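Local coordinates for protein putative peptidase (Bacteroides fragilis, PDB 5DYN) that is a clostripain-family (C11) cysteine protease that probably activates the B. fragilis toxin by proteolytic cleavage, at residues 90-94 / 105-109; 83-87 / 187-191. The contacts are given in a common frame with arbitrary orientation. Residue numbers count along the deposited sequence, not the author numbering.

Interaction 1: residues 90-94 / 105-109. With NA (sodium ion), chain F.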
loop_
_atom_site.group_PDB
_atom_site.type_symbol
_atom_site.label_atom_id
_atom_site.label_comp_id
_atom_site.label_asym_id
_atom_site.label_seq_id
_atom_site.Cartn_x
_atom_site.Cartn_y
_atom_site.Cartn_z
ATOM N N TYR B 90 -4.607 7.187 -15.039
ATOM C CA TYR B 90 -3.330 7.866 -15.204
ATOM C C TYR B 90 -2.649 7.501 -16.514
ATOM O O TYR B 90 -1.824 8.264 -17.017
ATOM C CB TYR B 90 -2.400 7.553 -14.031
ATOM C CG TYR B 90 -2.739 8.299 -12.760
ATOM C CD1 TYR B 90 -2.162 9.531 -12.484
ATOM C CD2 TYR B 90 -3.625 7.766 -11.832
ATOM C CE1 TYR B 90 -2.463 10.216 -11.322
ATOM C CE2 TYR B 90 -3.930 8.443 -10.665
ATOM C CZ TYR B 90 -3.347 9.667 -10.416
ATOM O OH TYR B 90 -3.649 10.348 -9.259
ATOM N N GLN B 91 -2.984 6.342 -17.071
ATOM C CA GLN B 91 -2.381 5.945 -18.339
ATOM C C GLN B 91 -3.040 6.707 -19.489
ATOM O O GLN B 91 -2.407 6.968 -20.512
ATOM C CB GLN B 91 -2.480 4.426 -18.546
ATOM C CG GLN B 91 -3.844 3.901 -18.962
ATOM C CD GLN B 91 -4.061 3.935 -20.465
ATOM O OE1 GLN B 91 -3.121 4.136 -21.237
ATOM N NE2 GLN B 91 -5.309 3.748 -20.887
ATOM N N SER B 92 -4.305 7.076 -19.307
ATOM C CA SER B 92 -5.038 7.828 -20.318
ATOM C C SER B 92 -4.485 9.239 -20.448
ATOM O O SER B 92 -4.509 9.834 -21.525
ATOM C CB SER B 92 -6.529 7.882 -19.975
ATOM O OG SER B 92 -7.110 6.592 -20.039
ATOM N N ARG B 93 -3.983 9.769 -19.339
ATOM C CA ARG B 93 -3.465 11.129 -19.308
ATOM C C ARG B 93 -1.938 11.148 -19.316
ATOM O O ARG B 93 -1.319 12.199 -19.154
ATOM C CB ARG B 93 -4.007 11.862 -18.081
ATOM C CG ARG B 93 -5.520 12.010 -18.100
ATOM C CD ARG B 93 -6.090 12.345 -16.735
ATOM N NE ARG B 93 -7.529 12.581 -16.807
ATOM C CZ ARG B 93 -8.442 11.617 -16.881
ATOM N NH1 ARG B 93 -8.066 10.345 -16.887
ATOM N NH2 ARG B 93 -9.731 11.922 -16.948
ATOM N N TYR B 94 -1.338 9.978 -19.522
ATOM C CA TYR B 94 0.112 9.847 -19.526
ATOM C C TYR B 94 0.737 10.522 -20.740
ATOM O O TYR B 94 0.378 10.228 -21.878
ATOM C CB TYR B 94 0.511 8.371 -19.488
ATOM C CG TYR B 94 2.003 8.134 -19.549
ATOM C CD1 TYR B 94 2.802 8.319 -18.427
ATOM C CD2 TYR B 94 2.613 7.719 -20.725
ATOM C CE1 TYR B 94 4.168 8.100 -18.479
ATOM C CE2 TYR B 94 3.977 7.498 -20.785
ATOM C CZ TYR B 94 4.749 7.692 -19.660
ATOM O OH TYR B 94 6.106 7.475 -19.717
ATOM N N TRP B 105 -1.895 15.427 -13.931
ATOM C CA TRP B 105 -0.852 14.422 -13.776
ATOM C C TRP B 105 -0.593 13.655 -15.067
ATOM O O TRP B 105 -1.395 12.816 -15.473
ATOM C CB TRP B 105 -1.213 13.444 -12.662
ATOM C CG TRP B 105 -0.024 12.715 -12.136
ATOM C CD1 TRP B 105 0.536 11.583 -12.647
ATOM C CD2 TRP B 105 0.765 13.075 -10.995
ATOM N NE1 TRP B 105 1.624 11.212 -11.893
ATOM C CE2 TRP B 105 1.785 12.111 -10.872
ATOM C CE3 TRP B 105 0.704 14.117 -10.063
ATOM C CZ2 TRP B 105 2.738 12.157 -9.857
ATOM C CZ3 TRP B 105 1.649 14.162 -9.055
ATOM C CH2 TRP B 105 2.653 13.187 -8.960
ATOM N N THR B 106 0.541 13.940 -15.699
ATOM C CA THR B 106 0.927 13.267 -16.934
ATOM C C THR B 106 2.096 12.311 -16.712
ATOM O O THR B 106 2.647 11.755 -17.664
ATOM C CB THR B 106 1.315 14.282 -18.016
ATOM O OG1 THR B 106 2.418 15.068 -17.552
ATOM C CG2 THR B 106 0.143 15.196 -18.328
ATOM N N GLY B 107 2.467 12.120 -15.449
ATOM C CA GLY B 107 3.625 11.319 -15.102
ATOM C C GLY B 107 3.336 9.834 -15.008
ATOM O O GLY B 107 4.244 9.030 -14.799
ATOM N N GLY B 108 2.070 9.466 -15.158
ATOM C CA GLY B 108 1.688 8.069 -15.108
ATOM C C GLY B 108 1.668 7.508 -13.700
ATOM O O GLY B 108 1.633 8.259 -12.722
ATOM N N VAL B 109 1.707 6.182 -13.603
ATOM C CA VAL B 109 1.554 5.490 -12.329
ATOM C C VAL B 109 1.892 4.004 -12.473
ATOM O O VAL B 109 2.020 3.491 -13.587
ATOM C CB VAL B 109 0.110 5.643 -11.784
ATOM C CG1 VAL B 109 -0.825 4.644 -12.457
ATOM C CG2 VAL B 109 0.072 5.484 -10.270
HETATM NA NA NA F . -0.363 10.702 -16.199
#
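Tyr-90 and Trp-105 meet as an offset edge-to-face pair. Tyr-90 takes chi1 m and Trp-105 chi1 t, so the phenol edge turns toward the indole face. The planes stand at 86°, the phenol centroid lies 5.1 Å from that of the five-membered ring, and Tyr-90 CD1 is 3.4 Å from Trp-105 CD1. The phenol hydroxyl bonds Gly-62 O, while Trp-105 NE1 makes a weak hydrogen bond of 3.1 Å to Gly-108 O. Val-109 CG1 packs 3.7 Å from Tyr-90 CB, a small branched side chain beside the helix. In this C-terminal portion of the protein, the contact closes the connection between helix 78-92 and strand 110-115 of an alpha/beta fold, probably like that of other clan CD peptidases. A sodium ion is bound by Trp-105 O (2.5 Å) and, more distantly, Tyr-90 O (3.0 Å); it is also modelled 2.9 Å from Gly-108 N, which carries a hydrogen and is an unusual neighbour for a cation. Tyr-94, with chi1 t, lays its ring edge along the loop, CD1 being 3.5 Å from Gly-108 CA. Glycine suits position 108 because phi is +76° and any CB would collide with that edge. Arg-93 turns its guanidinium back to Tyr-89, by NH1 to Tyr-89 O and a cation-pi contact. Arg-93 O makes a CA-H...O contact with Thr-106 CA at 3.3 Å; Thr-106 OG1 is held by Ile-98 O.

Interaction 2: residues 83-87 / 187-191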
loop_
_atom_site.group_PDB
_atom_site.type_symbol
_atom_site.label_atom_id
_atom_site.label_comp_id
_atom_site.label_asym_id
_atom_site.label_seq_id
_atom_site.Cartn_x
_atom_site.Cartn_y
_atom_site.Cartn_z
ATOM N N ALA B 83 -7.525 -1.547 -8.832
ATOM C CA ALA B 83 -6.218 -1.360 -9.447
ATOM C C ALA B 83 -6.324 -0.890 -10.894
ATOM O O ALA B 83 -5.658 0.068 -11.292
ATOM C CB ALA B 83 -5.415 -2.642 -9.375
ATOM N N SER B 84 -7.157 -1.570 -11.678
ATOM C CA SER B 84 -7.313 -1.235 -13.092
ATOM C C SER B 84 -7.885 0.171 -13.271
ATOM O O SER B 84 -7.469 0.898 -14.171
ATOM C CB SER B 84 -8.200 -2.263 -13.798
ATOM O OG SER B 84 -9.475 -2.347 -13.185
ATOM N N CYS B 85 -8.828 0.550 -12.411
ATOM C CA CYS B 85 -9.376 1.909 -12.429
ATOM C C CYS B 85 -8.288 2.938 -12.164
ATOM O O CYS B 85 -8.150 3.913 -12.902
ATOM C CB CYS B 85 -10.493 2.065 -11.396
ATOM S SG CYS B 85 -12.074 1.358 -11.885
ATOM N N TYR B 86 -7.531 2.708 -11.097
ATOM C CA TYR B 86 -6.419 3.567 -10.720
ATOM C C TYR B 86 -5.465 3.729 -11.899
ATOM O O TYR B 86 -5.085 4.848 -12.258
ATOM C CB TYR B 86 -5.666 2.980 -9.526
ATOM C CG TYR B 86 -4.851 3.970 -8.718
ATOM C CD1 TYR B 86 -4.968 4.031 -7.330
ATOM C CD2 TYR B 86 -3.982 4.855 -9.338
ATOM C CE1 TYR B 86 -4.226 4.925 -6.591
ATOM C CE2 TYR B 86 -3.240 5.760 -8.606
ATOM C CZ TYR B 86 -3.365 5.792 -7.236
ATOM O OH TYR B 86 -2.627 6.693 -6.510
ATOM N N TYR B 87 -5.089 2.603 -12.506
ATOM C CA TYR B 87 -4.116 2.614 -13.593
ATOM C C TYR B 87 -4.650 3.273 -14.863
ATOM O O TYR B 87 -3.976 4.119 -15.450
ATOM C CB TYR B 87 -3.655 1.195 -13.919
ATOM C CG TYR B 87 -2.749 1.157 -15.131
ATOM C CD1 TYR B 87 -1.425 1.561 -15.038
ATOM C CD2 TYR B 87 -3.222 0.745 -16.373
ATOM C CE1 TYR B 87 -0.593 1.545 -16.138
ATOM C CE2 TYR B 87 -2.396 0.725 -17.480
ATOM C CZ TYR B 87 -1.080 1.126 -17.355
ATOM O OH TYR B 87 -0.242 1.112 -18.446
ATOM N N TYR B 187 -2.000 -8.698 -10.211
ATOM C CA TYR B 187 -2.104 -7.520 -11.063
ATOM C C TYR B 187 -0.838 -6.684 -10.967
ATOM O O TYR B 187 -0.321 -6.449 -9.877
ATOM C CB TYR B 187 -3.322 -6.672 -10.679
ATOM C CG TYR B 187 -3.547 -5.466 -11.573
ATOM C CD1 TYR B 187 -2.864 -4.272 -11.356
ATOM C CD2 TYR B 187 -4.450 -5.519 -12.629
ATOM C CE1 TYR B 187 -3.066 -3.171 -12.170
ATOM C CE2 TYR B 187 -4.662 -4.420 -13.449
ATOM C CZ TYR B 187 -3.967 -3.248 -13.213
ATOM O OH TYR B 187 -4.170 -2.151 -14.020
ATOM N N TRP B 188 -0.348 -6.234 -12.116
ATOM C CA TRP B 188 0.787 -5.322 -12.163
ATOM C C TRP B 188 0.819 -4.594 -13.496
ATOM O O TRP B 188 1.126 -5.182 -14.534
ATOM C CB TRP B 188 2.101 -6.066 -11.927
ATOM C CG TRP B 188 3.332 -5.232 -12.150
ATOM C CD1 TRP B 188 4.361 -5.505 -13.005
ATOM C CD2 TRP B 188 3.662 -3.989 -11.513
ATOM N NE1 TRP B 188 5.311 -4.514 -12.937
ATOM C CE2 TRP B 188 4.907 -3.573 -12.028
ATOM C CE3 TRP B 188 3.028 -3.190 -10.554
ATOM C CZ2 TRP B 188 5.528 -2.394 -11.620
ATOM C CZ3 TRP B 188 3.648 -2.019 -10.151
ATOM C CH2 TRP B 188 4.887 -1.636 -10.681
ATOM N N LYS B 189 0.479 -3.312 -13.459
ATOM C CA LYS B 189 0.498 -2.477 -14.649
ATOM C C LYS B 189 1.222 -1.175 -14.353
ATOM O O LYS B 189 1.099 -0.616 -13.259
ATOM C CB LYS B 189 -0.923 -2.199 -15.143
ATOM C CG LYS B 189 -1.636 -3.417 -15.694
ATOM C CD LYS B 189 -1.120 -3.771 -17.075
ATOM C CE LYS B 189 -1.473 -2.688 -18.082
ATOM N NZ LYS B 189 -1.088 -3.066 -19.470
ATOM N N SER B 190 1.985 -0.701 -15.328
ATOM C CA SER B 190 2.719 0.542 -15.175
ATOM C C SER B 190 2.897 1.251 -16.503
ATOM O O SER B 190 3.086 0.617 -17.539
ATOM C CB SER B 190 4.089 0.289 -14.548
ATOM O OG SER B 190 4.816 1.501 -14.427
ATOM N N THR B 191 2.832 2.575 -16.463
ATOM C CA THR B 191 3.240 3.384 -17.594
ATOM C C THR B 191 4.734 3.159 -17.816
ATOM O O THR B 191 5.432 2.728 -16.897
ATOM C CB THR B 191 2.935 4.876 -17.355
ATOM O OG1 THR B 191 3.507 5.292 -16.109
ATOM C CG2 THR B 191 1.433 5.106 -17.319
#
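Two CH-pi contacts, one on the ring of Tyr-187 and one on that of Tyr-87, dominate the meeting of helix 83-87 with strand 187-190. Ala-83 CB sits 3.9 Å from the centroid of the Tyr-187 ring, over its face, and the small alanine lets the ring lie close to the helix. Lys-189 CB stands almost exactly over the Tyr-87 ring, 3.7 Å from its centroid; lysine serves through its aliphatic chain, with CE 3.6 Å from Tyr-87 CE2. Among van der Waals contacts, Tyr-187 OH lies 3.4 Å from both Ser-84 CA and Tyr-87 CB. The polar component is slight: Tyr-87 OH donates a weak hydrogen bond to Ser-190 O at 3.5 Å. The axes of segments 83-87 and 187-190 run parallel (1°) and approach to 9.3 Å. Ala-83 also touches Val-111 and Val-113 of strand 110-115, antiparallel neighbour of strand 185-196, so the helix covers a face of the mixed sheet, consistent with the layered alpha/beta clan CD fold; Cys-85 turns away to helix 65-72.

Both contacts draw on helix 78-92, interaction 2 on its middle and interaction 1 on its C-terminal end, with centres 11 Å apart. They touch where the loop 105-109 arrives alongside strand 185-196: Val-109 O lies 3.1 Å from Thr-191 N, probably a hydrogen bond, and Thr-191 OG1 accepts from Val-109 N while also hydrogen-bonding Arg-193 O. Thr-191 CB also packs 3.6 Å from Tyr-94 CD1, and Thr-191 OG1 lies 3.5 Å from Gly-108 CA. Thr-191 therefore connects the strand packed against Tyr-87 with the sodium-binding loop, its side chain about 6 Å from the ion without being one of the ion's ligands.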